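Local coordinates for peptide methionine sulfoxide reductase MsrA (Corynebacterium diphtheriae, PDB 4D7L), which reduces methionine (S)-sulfoxide, free or within oxidised proteins, back to methionine, a repair reaction that runs by thiol-disulfide exchange, at residues P43-P48 with Y207-D212; T56-P61 with V86-V91; C72-E77 with Q216-N221; Y155-Y160 with I192-L197. All coordinates share one frame; numbering follows the deposited sequence.

From the N terminus, the loop before the first strand opens contact 1 at 43-48 and contact 2 at 56-61. Contact 3 opens at 72-77, on the helix that follows Cys-72. Contact 2 then closes at 86-91, so it is nested inside contact 1 and crosses contact 3. Contact 4 opens at 155-160 and closes at 192-197, wholly within the loops of contacts 1 and 3. Those two close last, at 207-212 and 216-221, and cross each other. Contacts 1 and 2 fasten the N-terminal loop to strands 208-209 and 86-94, neighbours in the mixed sheet; contact 3 joins two helices, and contact 4 forms the opposite border of that sheet.

Contact 1: residues P43-P48 with Y207-D212; sequences PVLPNP and YYMAED
Strand 208-209, an outermost strand of the mixed sheet, and the loop 210-212 take up the N-terminal loop through Met-209, Ala-210 and Glu-211, which meet Val-44, Leu-45 and Pro-48. Leu-45 buries the most surface here. Its chi1 (177°) swings CG toward residues 210-212, and chi2 (53°) spreads the two methyls over them. CD2 rests 3.3 Å from Ala-210 O and also touches the Met-209 methyl CE. CD1 of Leu-45 meets Asp-212 CB at 4.0 Å. Met-209 is flexible and unbranched, and suits a place between two differently shaped partners. A bend at chi3 (76°) brings its CE against Pro-48 CB, 3.7 Å away, and the methionine chain runs roughly at right angles to the rigid proline ring. On the sheet side the same methionine packs on Tyr-88 and Ser-90 of strand 86-94, so it is wedged between the edge of the sheet and the loop laid over it. The backbone of strand 86-94 continues to pair with this chain at Ala-210, through Val-91. The two segments themselves are bridged by a water, which accepts from Leu-45 N at 2.8 Å and donates to Met-209 O at 2.9 Å. Further along, Val-44 CG1 lies 3.7 Å from Glu-211 CG. The methyl follows the bent glutamate chain, over CG and the carboxylate carbon, and OE2 is hydrogen-bonded to Tyr-103 N. Glu-211 N, by contrast, is buried by the contact and has no partner in the model.

Contact 2: residues T56-P61 with V86-V91; sequences TLRGQP and VVYTSV. With PGE (triethylene glycol), chain G.
The ring of Tyr-88 lies beneath the backbone of Leu-57 and Arg-58: over one face, Arg-58 N sits above its centre and Leu-57 C nearer the rim. Over that same face, near the rim, Arg-58 CB is 3.8 Å from Tyr-88 CE2. Thr-56 OG1 approaches at the ring edge, in plane, and Thr-56 O, also at the edge, is 3.3 Å from Tyr-88 CD1. The arginine's guanidinium stands almost upright to the ring (planes 86° apart), with the tyrosine OH over one of its faces and Ser-90 OG at its edge. A flat aromatic suits this place, since peptide groups can pack directly against its face. Thr-56 OG1 donates to Val-87 O at 2.6 Å, in the carbonyl plane and on a lone pair; a chi1 of 51° brings the hydroxyl there. A triethylene glycol, probably from the crystallisation liquor, accepts from Gln-60 N. Arg-58 NE and Ser-90 OG both turn to Glu-118 of strand 114-121. At Val-87 and Tyr-88, which both face Val-120, strand 86-94 has a classic beta bulge. It lies between strands 114-121 and 208-209, and the loop packs on it through Tyr-88, while Thr-89 and Val-91 face helix 73-81.

Contact 3: residues C72-E77 with Q216-N221; sequences CYWGAE and QYLHKN
Trp-74 reaches from helix 73-81 to Tyr-217 and Leu-218 of helix 217-220. Its CB begins the contact at 3.9 Å from Leu-218 CG, and its backbone O lies 3.4 Å from Leu-218 CD1. From CB onward, CG and CD1 pass beneath Tyr-217 CB, which makes a CH-pi contact with the five-membered ring, 3.9 Å from its centroid. NE1, also under Tyr-217 CB, is hydrogen-bonded to His-214 ND1. CD2, at the ring fusion, meets Tyr-217 CD2 at 3.4 Å, and CZ3 and CH2 at the far end lie against Tyr-217 CE2. The six-membered ring and the tyrosine ring therefore stack face to face, centroids 3.9 Å apart and planes 24° from parallel; the broad indole suits such a stack. On the other tyrosine face lies Asn-221 CB, and Asn-221 ND2 donates to Tyr-217 OH.

One turn along, the extended Glu-77 has two acceptors for two nitrogens of Gln-216, each using its syn lone pair: OE1 accepts from Gln-216 N and OE2 from Gln-216 NE2, both at 2.8 Å. A water links Trp-74 O to Leu-218 N.

Glu-77 OE2 also holds Thr-89 OG1 of strand 86-94, so the buried carboxylate ties three elements together. Cys-72, the predicted active-site residue, disulfide-bonded to Cys-226, occupies the N-cap of helix 73-81. That helix packs through Tyr-73 and Glu-77 on strand 86-94 and through Ala-76 on strand 114-121, and helix 217-220 meets it at Trp-74 and Gly-75.

Contact 4: residues Y155-Y160 with I192-L197; sequences YRSAIY and ITTEIL. With CAC (cacodylate ion), chain D.
Glu-195 puts its carboxylate between Arg-156 and Tyr-160, and the tyrosine hydroxyl meets it from above its plane. Tyr-160 OH donates to Glu-195 OE2 at 2.6 Å, 36° out of that plane, with the carboxylate at the edge of the phenol ring. OE1 accepts from Arg-156 NE at 2.9 Å, in a salt bridge whose second, weak bond joins NH2 to OE2. The glutamate chain is extended, CG anti to the backbone N (chi1 178°), and this length lets it span both partners; its negative charge is probably stabilised by them. Arg-156 NH2 also donates to Asn-112 O, which helps to fix the guanidinium. Leu-197 CD2 packs at the ring edge, 3.5 Å from Tyr-160 CE1. Toward the start of the two segments, Ser-157 OG and Thr-194 OG1 share a hydrogen bond at 2.8 Å, and two waters connect Ser-157 to Thr-193.

Backbone bonds run alternately: Glu-195 N to Ser-157 O at 3.0 Å, Ile-159 N to Glu-195 O at 2.9 Å, and Leu-197 N to Ile-159 O. Ala-158, Tyr-160, Glu-195 and Leu-197 line one face of the sheet, Ile-159 and Ile-196 the other, where branched apolar chains suit packing under helix 166-186, Ile-196 meeting its Ala-173 and Val-177. At the far end of the segment, Tyr-155 OH binds a cacodylate, probably from the crystallisation liquor, that Tyr-103 OH also holds. Strands 158-161 and 195-198, parallel within 6° and joined through helix 166-186, form a beta-alpha-beta crossover at the border of the mixed sheet.

Contact 1: residues P43-P48 with Y207-D212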
# COMPACT_ATOMS: atom_id res chain seq x y z
N PRO A 43 5.57 18.07 4.63
CA PRO A 43 5.73 16.86 3.83
C PRO A 43 7.19 16.49 3.65
O PRO A 43 8.05 17.36 3.51
CB PRO A 43 5.12 17.22 2.47
CG PRO A 43 4.36 18.45 2.68
CD PRO A 43 4.90 19.15 3.87
N VAL A 44 7.47 15.20 3.65
CA VAL A 44 8.82 14.74 3.43
C VAL A 44 9.21 14.93 1.96
O VAL A 44 10.36 15.27 1.64
CB VAL A 44 8.92 13.25 3.84
CG1 VAL A 44 10.14 12.61 3.25
CG2 VAL A 44 8.89 13.11 5.37
N LEU A 45 8.22 14.80 1.08
CA LEU A 45 8.43 15.00 -0.35
C LEU A 45 7.42 16.05 -0.85
O LEU A 45 6.39 15.70 -1.42
CB LEU A 45 8.26 13.66 -1.09
CG LEU A 45 8.35 13.63 -2.62
CD1 LEU A 45 9.63 14.26 -3.06
CD2 LEU A 45 8.23 12.18 -3.17
N PRO A 46 7.71 17.33 -0.64
CA PRO A 46 6.69 18.33 -0.96
C PRO A 46 6.45 18.50 -2.46
O PRO A 46 5.34 18.86 -2.86
CB PRO A 46 7.26 19.62 -0.36
CG PRO A 46 8.74 19.40 -0.35
CD PRO A 46 8.92 17.93 -0.05
N ASN A 47 7.46 18.20 -3.27
CA ASN A 47 7.36 18.39 -4.71
C ASN A 47 7.76 17.14 -5.51
O ASN A 47 8.85 17.06 -6.05
CB ASN A 47 8.20 19.60 -5.11
CG ASN A 47 7.63 20.90 -4.53
OD1 ASN A 47 6.42 21.12 -4.56
ND2 ASN A 47 8.49 21.72 -3.95
N PRO A 48 6.88 16.14 -5.53
CA PRO A 48 7.14 14.87 -6.22
C PRO A 48 7.39 15.10 -7.71
O PRO A 48 6.81 16.01 -8.30
CB PRO A 48 5.86 14.07 -6.00
CG PRO A 48 4.81 15.12 -5.75
CD PRO A 48 5.50 16.21 -5.02
N TYR A 207 -2.73 10.31 3.76
CA TYR A 207 -1.64 9.52 3.19
C TYR A 207 -0.41 10.40 3.05
O TYR A 207 -0.52 11.56 2.65
CB TYR A 207 -2.07 8.97 1.82
CG TYR A 207 -0.98 8.46 0.91
CD1 TYR A 207 -0.44 7.19 1.11
CD2 TYR A 207 -0.54 9.21 -0.20
CE1 TYR A 207 0.54 6.68 0.26
CE2 TYR A 207 0.45 8.70 -1.06
CZ TYR A 207 0.97 7.44 -0.83
OH TYR A 207 1.93 6.92 -1.68
N TYR A 208 0.76 9.84 3.37
CA TYR A 208 2.01 10.59 3.34
C TYR A 208 2.98 9.94 2.36
O TYR A 208 3.28 8.77 2.50
CB TYR A 208 2.66 10.63 4.74
CG TYR A 208 1.75 11.22 5.79
CD1 TYR A 208 1.52 12.60 5.83
CD2 TYR A 208 1.12 10.40 6.73
CE1 TYR A 208 0.69 13.17 6.80
CE2 TYR A 208 0.27 10.96 7.70
CZ TYR A 208 0.07 12.33 7.73
OH TYR A 208 -0.75 12.88 8.70
N MET A 209 3.45 10.70 1.38
CA MET A 209 4.38 10.14 0.41
C MET A 209 5.72 9.84 1.03
O MET A 209 6.22 10.63 1.81
CB MET A 209 4.59 11.08 -0.77
CG MET A 209 3.40 11.33 -1.65
SD MET A 209 3.90 12.31 -3.09
CE MET A 209 4.73 11.11 -4.11
N ALA A 210 6.31 8.71 0.63
CA ALA A 210 7.68 8.38 1.00
C ALA A 210 8.67 9.26 0.22
O ALA A 210 8.29 9.90 -0.76
CB ALA A 210 7.96 6.89 0.73
N GLU A 211 9.93 9.27 0.65
CA GLU A 211 11.01 9.99 -0.01
C GLU A 211 11.07 9.69 -1.51
O GLU A 211 10.65 8.63 -1.96
CB GLU A 211 12.37 9.61 0.62
CG GLU A 211 12.57 10.16 2.06
CD GLU A 211 11.96 9.28 3.16
OE1 GLU A 211 11.14 8.37 2.87
OE2 GLU A 211 12.32 9.49 4.34
N ASP A 212 11.60 10.63 -2.28
CA ASP A 212 11.72 10.49 -3.73
C ASP A 212 12.38 9.18 -4.20
O ASP A 212 11.98 8.58 -5.21
CB ASP A 212 12.50 11.69 -4.28
CG ASP A 212 12.67 11.64 -5.80
OD1 ASP A 212 11.65 11.75 -6.52
OD2 ASP A 212 13.82 11.48 -6.25
O HOH W 1 5.81 13.44 1.53

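Contact 2: residues T56-P61 with V86-V91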
# COMPACT_ATOMS: atom_id res chain seq x y z
N THR A 56 3.27 10.88 -15.15
CA THR A 56 2.13 11.65 -14.64
C THR A 56 2.34 12.17 -13.21
O THR A 56 3.27 11.75 -12.52
CB THR A 56 0.85 10.80 -14.68
OG1 THR A 56 1.11 9.54 -14.05
CG2 THR A 56 0.43 10.55 -16.13
N LEU A 57 1.46 13.08 -12.78
CA LEU A 57 1.32 13.41 -11.35
C LEU A 57 -0.11 13.17 -10.93
O LEU A 57 -0.94 12.96 -11.78
CB LEU A 57 1.71 14.85 -11.07
CG LEU A 57 3.19 15.19 -11.18
CD1 LEU A 57 3.38 16.71 -11.21
CD2 LEU A 57 3.95 14.55 -10.02
N ARG A 58 -0.44 13.22 -9.64
CA ARG A 58 -1.82 12.92 -9.24
C ARG A 58 -2.73 14.08 -9.64
O ARG A 58 -2.26 15.15 -10.02
CB ARG A 58 -1.93 12.67 -7.72
CG ARG A 58 -1.96 13.94 -6.85
CD ARG A 58 -2.17 13.61 -5.38
NE ARG A 58 -1.23 12.58 -4.90
CZ ARG A 58 -0.06 12.84 -4.32
NH1 ARG A 58 0.31 14.10 -4.12
NH2 ARG A 58 0.72 11.85 -3.93
N GLY A 59 -4.04 13.84 -9.64
CA GLY A 59 -5.00 14.92 -9.84
C GLY A 59 -5.57 15.12 -11.22
O GLY A 59 -6.06 16.21 -11.52
N GLN A 60 -5.61 14.07 -12.03
CA GLN A 60 -6.18 14.19 -13.37
C GLN A 60 -7.67 14.10 -13.21
O GLN A 60 -8.16 13.24 -12.48
CB GLN A 60 -5.72 13.07 -14.31
CG GLN A 60 -6.56 12.96 -15.60
CD GLN A 60 -6.36 11.65 -16.37
OE1 GLN A 60 -5.22 11.22 -16.61
NE2 GLN A 60 -7.46 11.00 -16.75
N PRO A 61 -8.40 15.05 -13.82
CA PRO A 61 -9.86 15.08 -13.76
C PRO A 61 -10.41 13.74 -14.23
O PRO A 61 -9.80 13.13 -15.10
CB PRO A 61 -10.23 16.19 -14.75
CG PRO A 61 -9.03 17.05 -14.80
CD PRO A 61 -7.86 16.13 -14.66
N VAL A 86 -4.54 2.18 -14.81
CA VAL A 86 -3.91 2.92 -13.71
C VAL A 86 -3.10 4.05 -14.34
O VAL A 86 -2.34 3.82 -15.27
CB VAL A 86 -3.02 2.01 -12.85
CG1 VAL A 86 -2.17 2.84 -11.85
CG2 VAL A 86 -3.90 1.00 -12.11
N VAL A 87 -3.32 5.28 -13.90
CA VAL A 87 -2.71 6.41 -14.62
C VAL A 87 -1.61 7.11 -13.82
O VAL A 87 -0.83 7.85 -14.39
CB VAL A 87 -3.77 7.45 -15.05
CG1 VAL A 87 -4.68 6.86 -16.12
CG2 VAL A 87 -4.56 7.93 -13.87
N TYR A 88 -1.56 6.84 -12.51
CA TYR A 88 -0.50 7.37 -11.63
C TYR A 88 -0.41 6.47 -10.41
O TYR A 88 -1.43 5.95 -9.94
CB TYR A 88 -0.80 8.81 -11.21
CG TYR A 88 0.18 9.40 -10.19
CD1 TYR A 88 1.41 9.90 -10.60
CD2 TYR A 88 -0.14 9.45 -8.83
CE1 TYR A 88 2.32 10.44 -9.67
CE2 TYR A 88 0.75 9.98 -7.89
CZ TYR A 88 1.97 10.49 -8.32
OH TYR A 88 2.87 11.02 -7.41
N THR A 89 0.80 6.29 -9.89
CA THR A 89 0.98 5.66 -8.58
C THR A 89 2.03 6.40 -7.75
O THR A 89 2.85 7.15 -8.29
CB THR A 89 1.44 4.18 -8.68
OG1 THR A 89 2.75 4.13 -9.26
CG2 THR A 89 0.46 3.33 -9.50
N SER A 90 1.99 6.22 -6.44
CA SER A 90 3.11 6.62 -5.57
C SER A 90 3.16 5.65 -4.40
O SER A 90 2.23 4.86 -4.22
CB SER A 90 2.97 8.07 -5.08
OG SER A 90 1.94 8.19 -4.10
N VAL A 91 4.23 5.71 -3.62
CA VAL A 91 4.33 4.92 -2.41
C VAL A 91 4.51 5.79 -1.19
O VAL A 91 5.02 6.93 -1.25
CB VAL A 91 5.49 3.89 -2.46
CG1 VAL A 91 5.20 2.84 -3.53
CG2 VAL A 91 6.84 4.59 -2.72
C1 PGE G . -2.92 10.87 -14.47
O1 PGE G . -3.10 11.59 -15.67
C2 PGE G . -2.83 11.93 -13.41
O2 PGE G . -3.56 11.67 -12.22

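Contact 3: residues C72-E77 with Q216-N221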
# COMPACT_ATOMS: atom_id res chain seq x y z
N CYS A 72 5.65 -5.22 1.00
CA CYS A 72 6.72 -4.36 0.46
C CYS A 72 6.20 -3.49 -0.67
O CYS A 72 5.80 -4.00 -1.73
CB CYS A 72 7.89 -5.22 -0.05
SG CYS A 72 9.11 -4.25 -0.99
N TYR A 73 6.14 -2.18 -0.44
CA TYR A 73 5.51 -1.35 -1.48
C TYR A 73 6.29 -1.21 -2.81
O TYR A 73 5.74 -0.73 -3.78
CB TYR A 73 5.08 0.05 -0.99
CG TYR A 73 6.07 0.93 -0.26
CD1 TYR A 73 7.39 1.03 -0.69
CD2 TYR A 73 5.61 1.88 0.65
CE1 TYR A 73 8.28 1.91 -0.08
CE2 TYR A 73 6.47 2.79 1.24
CZ TYR A 73 7.81 2.80 0.87
OH TYR A 73 8.66 3.72 1.45
N TRP A 74 7.58 -1.55 -2.85
CA TRP A 74 8.30 -1.44 -4.12
C TRP A 74 7.69 -2.38 -5.16
O TRP A 74 7.42 -1.97 -6.29
CB TRP A 74 9.76 -1.81 -3.96
CG TRP A 74 10.56 -0.92 -3.08
CD1 TRP A 74 10.27 0.37 -2.69
CD2 TRP A 74 11.78 -1.27 -2.45
NE1 TRP A 74 11.28 0.84 -1.86
CE2 TRP A 74 12.22 -0.15 -1.70
CE3 TRP A 74 12.57 -2.43 -2.46
CZ2 TRP A 74 13.41 -0.16 -0.98
CZ3 TRP A 74 13.76 -2.44 -1.74
CH2 TRP A 74 14.17 -1.31 -1.01
N GLY A 75 7.48 -3.63 -4.77
CA GLY A 75 6.92 -4.62 -5.68
C GLY A 75 5.47 -4.31 -5.95
O GLY A 75 4.98 -4.48 -7.06
N ALA A 76 4.77 -3.87 -4.91
CA ALA A 76 3.37 -3.53 -5.06
C ALA A 76 3.18 -2.35 -6.01
O ALA A 76 2.25 -2.35 -6.80
CB ALA A 76 2.76 -3.21 -3.68
N GLU A 77 4.06 -1.35 -5.94
CA GLU A 77 3.86 -0.19 -6.82
C GLU A 77 4.01 -0.59 -8.29
O GLU A 77 3.26 -0.13 -9.15
CB GLU A 77 4.85 0.96 -6.52
CG GLU A 77 4.28 2.31 -7.07
CD GLU A 77 5.31 3.42 -7.28
OE1 GLU A 77 6.49 3.29 -6.86
OE2 GLU A 77 4.94 4.45 -7.88
N GLN A 216 8.82 4.65 -7.57
CA GLN A 216 9.25 3.80 -8.70
C GLN A 216 10.65 3.26 -8.49
O GLN A 216 11.45 3.17 -9.43
CB GLN A 216 9.17 4.58 -10.02
CG GLN A 216 7.75 5.06 -10.37
CD GLN A 216 7.47 6.45 -9.82
OE1 GLN A 216 8.15 7.41 -10.17
NE2 GLN A 216 6.47 6.56 -8.96
N TYR A 217 10.96 2.88 -7.26
CA TYR A 217 12.28 2.38 -6.91
C TYR A 217 12.80 1.29 -7.85
O TYR A 217 13.95 1.32 -8.29
CB TYR A 217 12.26 1.83 -5.47
CG TYR A 217 13.57 1.23 -5.04
CD1 TYR A 217 14.64 2.04 -4.69
CD2 TYR A 217 13.74 -0.16 -4.96
CE1 TYR A 217 15.86 1.48 -4.29
CE2 TYR A 217 14.95 -0.72 -4.57
CZ TYR A 217 16.00 0.11 -4.23
OH TYR A 217 17.21 -0.44 -3.84
N LEU A 218 11.95 0.32 -8.15
CA LEU A 218 12.39 -0.83 -8.94
C LEU A 218 12.67 -0.45 -10.38
O LEU A 218 13.47 -1.09 -11.05
CB LEU A 218 11.35 -1.94 -8.87
CG LEU A 218 11.17 -2.52 -7.48
CD1 LEU A 218 10.12 -3.62 -7.53
CD2 LEU A 218 12.51 -3.05 -6.92
N HIS A 219 12.01 0.60 -10.87
CA HIS A 219 12.33 1.09 -12.21
C HIS A 219 13.66 1.86 -12.22
O HIS A 219 14.49 1.68 -13.11
CB HIS A 219 11.21 1.99 -12.75
CG HIS A 219 11.49 2.50 -14.14
ND1 HIS A 219 11.25 1.73 -15.26
CD2 HIS A 219 12.05 3.65 -14.57
CE1 HIS A 219 11.63 2.41 -16.33
NE2 HIS A 219 12.10 3.58 -15.94
N LYS A 220 13.83 2.75 -11.24
CA LYS A 220 15.04 3.57 -11.15
C LYS A 220 16.27 2.74 -10.85
O LYS A 220 17.37 3.08 -11.28
CB LYS A 220 14.88 4.63 -10.04
CG LYS A 220 13.83 5.71 -10.34
CD LYS A 220 13.55 6.53 -9.08
CE LYS A 220 12.53 7.63 -9.33
NZ LYS A 220 12.17 8.27 -8.01
N ASN A 221 16.10 1.67 -10.07
CA ASN A 221 17.24 0.84 -9.71
C ASN A 221 16.95 -0.61 -10.05
O ASN A 221 16.47 -1.38 -9.22
CB ASN A 221 17.57 0.98 -8.22
CG ASN A 221 18.71 0.09 -7.81
OD1 ASN A 221 19.53 -0.33 -8.65
ND2 ASN A 221 18.80 -0.20 -6.51
O HOH W 2 9.17 0.21 -7.23

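Contact 4: residues Y155-Y160 with I192-L197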
# COMPACT_ATOMS: atom_id res chain seq x y z
N TYR A 155 3.74 -3.92 7.34
CA TYR A 155 3.53 -4.79 6.18
C TYR A 155 2.12 -5.38 6.15
O TYR A 155 1.84 -6.25 5.33
CB TYR A 155 4.57 -5.92 6.16
CG TYR A 155 5.97 -5.35 6.03
CD1 TYR A 155 6.38 -4.76 4.85
CD2 TYR A 155 6.85 -5.38 7.11
CE1 TYR A 155 7.63 -4.20 4.72
CE2 TYR A 155 8.12 -4.85 6.99
CZ TYR A 155 8.50 -4.24 5.79
OH TYR A 155 9.75 -3.69 5.66
N ARG A 156 1.25 -4.90 7.04
CA ARG A 156 -0.10 -5.50 7.13
C ARG A 156 -0.96 -5.18 5.90
O ARG A 156 -0.76 -4.18 5.21
CB ARG A 156 -0.82 -5.03 8.41
CG ARG A 156 -1.25 -3.54 8.45
CD ARG A 156 -1.74 -3.22 9.89
NE ARG A 156 -2.30 -1.88 10.05
CZ ARG A 156 -1.59 -0.79 10.33
NH1 ARG A 156 -0.27 -0.87 10.42
NH2 ARG A 156 -2.19 0.39 10.49
N SER A 157 -1.95 -6.03 5.65
CA SER A 157 -2.85 -5.89 4.51
C SER A 157 -3.85 -4.76 4.74
O SER A 157 -4.39 -4.65 5.85
CB SER A 157 -3.60 -7.21 4.29
OG SER A 157 -4.46 -7.15 3.17
N ALA A 158 -4.08 -3.91 3.74
CA ALA A 158 -5.02 -2.80 3.91
C ALA A 158 -5.62 -2.31 2.59
O ALA A 158 -5.00 -2.42 1.52
CB ALA A 158 -4.36 -1.61 4.65
N ILE A 159 -6.84 -1.80 2.69
CA ILE A 159 -7.45 -1.02 1.62
C ILE A 159 -8.04 0.24 2.25
O ILE A 159 -8.96 0.15 3.07
CB ILE A 159 -8.57 -1.79 0.88
CG1 ILE A 159 -8.03 -3.08 0.26
CG2 ILE A 159 -9.18 -0.90 -0.23
CD1 ILE A 159 -9.12 -4.02 -0.24
N TYR A 160 -7.52 1.41 1.88
CA TYR A 160 -8.13 2.66 2.35
C TYR A 160 -8.80 3.36 1.18
O TYR A 160 -8.22 3.46 0.11
CB TYR A 160 -7.10 3.58 3.01
CG TYR A 160 -6.29 2.90 4.12
CD1 TYR A 160 -6.93 2.16 5.11
CD2 TYR A 160 -4.90 3.00 4.15
CE1 TYR A 160 -6.19 1.52 6.14
CE2 TYR A 160 -4.16 2.37 5.15
CZ TYR A 160 -4.81 1.64 6.13
OH TYR A 160 -4.08 1.02 7.10
N ILE A 192 -9.28 -13.56 7.33
CA ILE A 192 -8.69 -12.46 6.58
C ILE A 192 -8.34 -11.33 7.55
O ILE A 192 -9.16 -10.98 8.38
CB ILE A 192 -9.65 -11.92 5.50
CG1 ILE A 192 -9.84 -12.97 4.41
CG2 ILE A 192 -9.09 -10.63 4.90
CD1 ILE A 192 -10.97 -12.65 3.43
N THR A 193 -7.14 -10.77 7.45
CA THR A 193 -6.72 -9.72 8.39
C THR A 193 -6.68 -8.32 7.75
O THR A 193 -6.36 -7.34 8.42
CB THR A 193 -5.32 -10.04 8.96
OG1 THR A 193 -4.37 -10.12 7.88
CG2 THR A 193 -5.33 -11.36 9.70
N THR A 194 -7.00 -8.23 6.46
CA THR A 194 -7.04 -6.93 5.75
C THR A 194 -7.86 -5.87 6.51
O THR A 194 -8.98 -6.11 6.90
CB THR A 194 -7.67 -7.09 4.34
OG1 THR A 194 -7.01 -8.16 3.65
CG2 THR A 194 -7.57 -5.79 3.50
N GLU A 195 -7.26 -4.71 6.70
CA GLU A 195 -7.89 -3.55 7.34
C GLU A 195 -8.56 -2.67 6.26
O GLU A 195 -7.88 -2.26 5.32
CB GLU A 195 -6.77 -2.82 8.08
CG GLU A 195 -7.03 -1.57 8.82
CD GLU A 195 -5.73 -1.16 9.49
OE1 GLU A 195 -5.19 -1.98 10.29
OE2 GLU A 195 -5.19 -0.09 9.14
N ILE A 196 -9.87 -2.43 6.35
CA ILE A 196 -10.56 -1.70 5.30
C ILE A 196 -11.37 -0.54 5.88
O ILE A 196 -12.24 -0.76 6.73
CB ILE A 196 -11.54 -2.62 4.50
CG1 ILE A 196 -10.81 -3.82 3.89
CG2 ILE A 196 -12.24 -1.82 3.40
CD1 ILE A 196 -11.79 -4.86 3.29
N LEU A 197 -11.08 0.68 5.44
CA LEU A 197 -11.81 1.87 5.92
C LEU A 197 -11.46 3.08 5.06
O LEU A 197 -10.46 3.06 4.35
CB LEU A 197 -11.50 2.15 7.40
CG LEU A 197 -10.06 2.50 7.80
CD1 LEU A 197 -10.03 3.18 9.17
CD2 LEU A 197 -9.18 1.24 7.84
AS CAC D . 10.62 -2.36 2.05
O1 CAC D . 10.24 -1.72 3.63
O2 CAC D . 9.88 -3.92 1.87
C1 CAC D . 12.56 -2.52 1.86
C2 CAC D . 9.92 -1.15 0.67
O HOH W 3 -2.65 -7.99 7.61
O HOH W 4 -4.26 -5.63 8.35